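Long-range contact in manganese lipoxygenase (Gaeumannomyces graminis, PDB 5FX8), which oxidises linoleic and alpha-linolenic acids with molecular oxygen to 11S- and 13R-hydroperoxy fatty acids, using a catalytic manganese ion: residues F70-S75 and A304-S309. Sequence-based numbering, arbitrary orientation.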
# COMPACT_ATOMS: atom_id res chain seq x y z
N PHE A 70 -25.55 10.88 7.12
CA PHE A 70 -24.25 10.27 7.35
C PHE A 70 -24.11 9.99 8.84
O PHE A 70 -23.85 10.89 9.63
CB PHE A 70 -23.17 11.17 6.83
CG PHE A 70 -21.80 10.65 6.93
CD1 PHE A 70 -21.08 10.73 8.11
CD2 PHE A 70 -21.16 10.17 5.80
CE1 PHE A 70 -19.76 10.29 8.17
CE2 PHE A 70 -19.86 9.72 5.86
CZ PHE A 70 -19.16 9.79 7.05
N LEU A 71 -24.29 8.73 9.23
CA LEU A 71 -24.51 8.33 10.61
C LEU A 71 -23.36 7.47 11.10
O LEU A 71 -22.65 6.85 10.32
CB LEU A 71 -25.83 7.58 10.77
CG LEU A 71 -27.08 8.26 10.16
CD1 LEU A 71 -28.29 7.39 10.27
CD2 LEU A 71 -27.39 9.52 10.86
N TYR A 72 -23.20 7.45 12.41
CA TYR A 72 -22.23 6.57 13.04
C TYR A 72 -22.83 5.18 13.12
O TYR A 72 -23.86 4.99 13.77
CB TYR A 72 -21.86 7.05 14.43
CG TYR A 72 -21.19 8.38 14.46
CD1 TYR A 72 -20.00 8.59 13.79
CD2 TYR A 72 -21.72 9.42 15.18
CE1 TYR A 72 -19.39 9.80 13.81
CE2 TYR A 72 -21.13 10.61 15.21
CZ TYR A 72 -19.96 10.80 14.52
OH TYR A 72 -19.37 12.01 14.57
N GLY A 73 -22.18 4.20 12.50
CA GLY A 73 -22.63 2.84 12.54
C GLY A 73 -21.73 1.97 13.38
O GLY A 73 -20.68 2.40 13.86
N PRO A 74 -22.10 0.70 13.56
CA PRO A 74 -21.25 -0.19 14.34
C PRO A 74 -19.88 -0.33 13.71
O PRO A 74 -19.70 -0.15 12.50
CB PRO A 74 -22.00 -1.52 14.31
CG PRO A 74 -23.37 -1.15 13.94
CD PRO A 74 -23.26 -0.02 13.02
N SER A 75 -18.90 -0.65 14.56
CA SER A 75 -17.56 -0.94 14.11
C SER A 75 -17.56 -2.20 13.27
O SER A 75 -18.14 -3.22 13.64
CB SER A 75 -16.66 -1.07 15.33
OG SER A 75 -15.33 -1.41 15.02
N ALA A 304 -15.50 15.03 11.39
CA ALA A 304 -15.37 16.24 10.58
C ALA A 304 -16.47 16.35 9.53
O ALA A 304 -17.04 17.43 9.35
CB ALA A 304 -13.99 16.31 9.91
N PHE A 305 -16.75 15.27 8.82
CA PHE A 305 -17.76 15.35 7.76
C PHE A 305 -19.13 15.72 8.31
O PHE A 305 -19.89 16.43 7.66
CB PHE A 305 -17.81 14.01 7.02
CG PHE A 305 -18.55 14.05 5.72
CD1 PHE A 305 -17.99 14.62 4.60
CD2 PHE A 305 -19.80 13.47 5.60
CE1 PHE A 305 -18.66 14.63 3.42
CE2 PHE A 305 -20.48 13.46 4.42
CZ PHE A 305 -19.92 14.03 3.33
N ARG A 306 -19.43 15.28 9.52
CA ARG A 306 -20.67 15.66 10.19
C ARG A 306 -20.72 17.10 10.72
O ARG A 306 -21.75 17.48 11.27
CB ARG A 306 -20.93 14.69 11.34
CG ARG A 306 -21.22 13.29 10.86
CD ARG A 306 -21.59 12.40 11.98
NE ARG A 306 -22.49 13.08 12.90
CZ ARG A 306 -23.81 13.07 12.80
NH1 ARG A 306 -24.41 12.40 11.82
NH2 ARG A 306 -24.53 13.72 13.69
N THR A 307 -19.67 17.91 10.56
CA THR A 307 -19.63 19.21 11.25
C THR A 307 -19.04 20.33 10.41
O THR A 307 -19.52 21.46 10.47
CB THR A 307 -18.81 19.12 12.55
OG1 THR A 307 -17.56 18.47 12.29
CG2 THR A 307 -19.56 18.42 13.66
N LEU A 308 -17.99 20.06 9.65
CA LEU A 308 -17.43 21.04 8.74
C LEU A 308 -18.22 21.06 7.45
O LEU A 308 -18.67 20.02 6.96
CB LEU A 308 -15.97 20.73 8.40
CG LEU A 308 -15.04 20.40 9.53
CD1 LEU A 308 -13.70 20.06 8.97
CD2 LEU A 308 -14.95 21.58 10.40
N SER A 309 -18.37 22.25 6.89
CA SER A 309 -19.02 22.38 5.60
C SER A 309 -18.19 21.69 4.54
O SER A 309 -16.97 21.59 4.64
CB SER A 309 -19.20 23.85 5.25
OG SER A 309 -19.76 24.04 3.97
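One face of the Phe70 ring receives the edge of Phe305: CD2 of Phe305 sits over the centre of the ring, 3.5 Å above its plane. This is an edge-to-face pair, tilted rather than strictly perpendicular, with the planes at 52°. The ring centroids are 4.7 Å apart. Both rings have CG anti to the backbone N, a setting that brings each ring against the other segment. Leu88 and Ile92 of helix 86-124 pack against both rings and extend the apolar cluster, while Lys66 makes a cation-pi contact with Phe305.

Arg306 reaches across beside this pair. Its CG comes to 3.8 Å from CD1 of Phe70, obliquely to the ring, and its CD meets the phenol end of Tyr72, also obliquely, 3.4 Å from CZ of that ring. The chain bends at chi3 (43°), and the guanidinium then turns its edge to the main chain of Phe70. NH1 of Arg306 donates to O of Phe70 over 2.7 Å. The acceptor lies in the guanidinium plane, but the bond is noticeably bent, at 147° at the hydrogen. Outside the two segments, OE2 of Glu442 in helix 434-444 forms a salt bridge with Arg306 NE and a hydrogen bond with Tyr72 OH. This shared carboxylate would be expected to offset the arginine's charge in a buried setting.

Away from the manganese site, the contact joins the region of the short strand 71-73, paired antiparallel with 83-85, to the C-terminal end of the long helix 268-305. Within the mainly helical lipoxygenase fold, this two-stranded sheet thus packs against the helix end through an aromatic edge-to-face pair and a buried arginine bound to a backbone carbonyl.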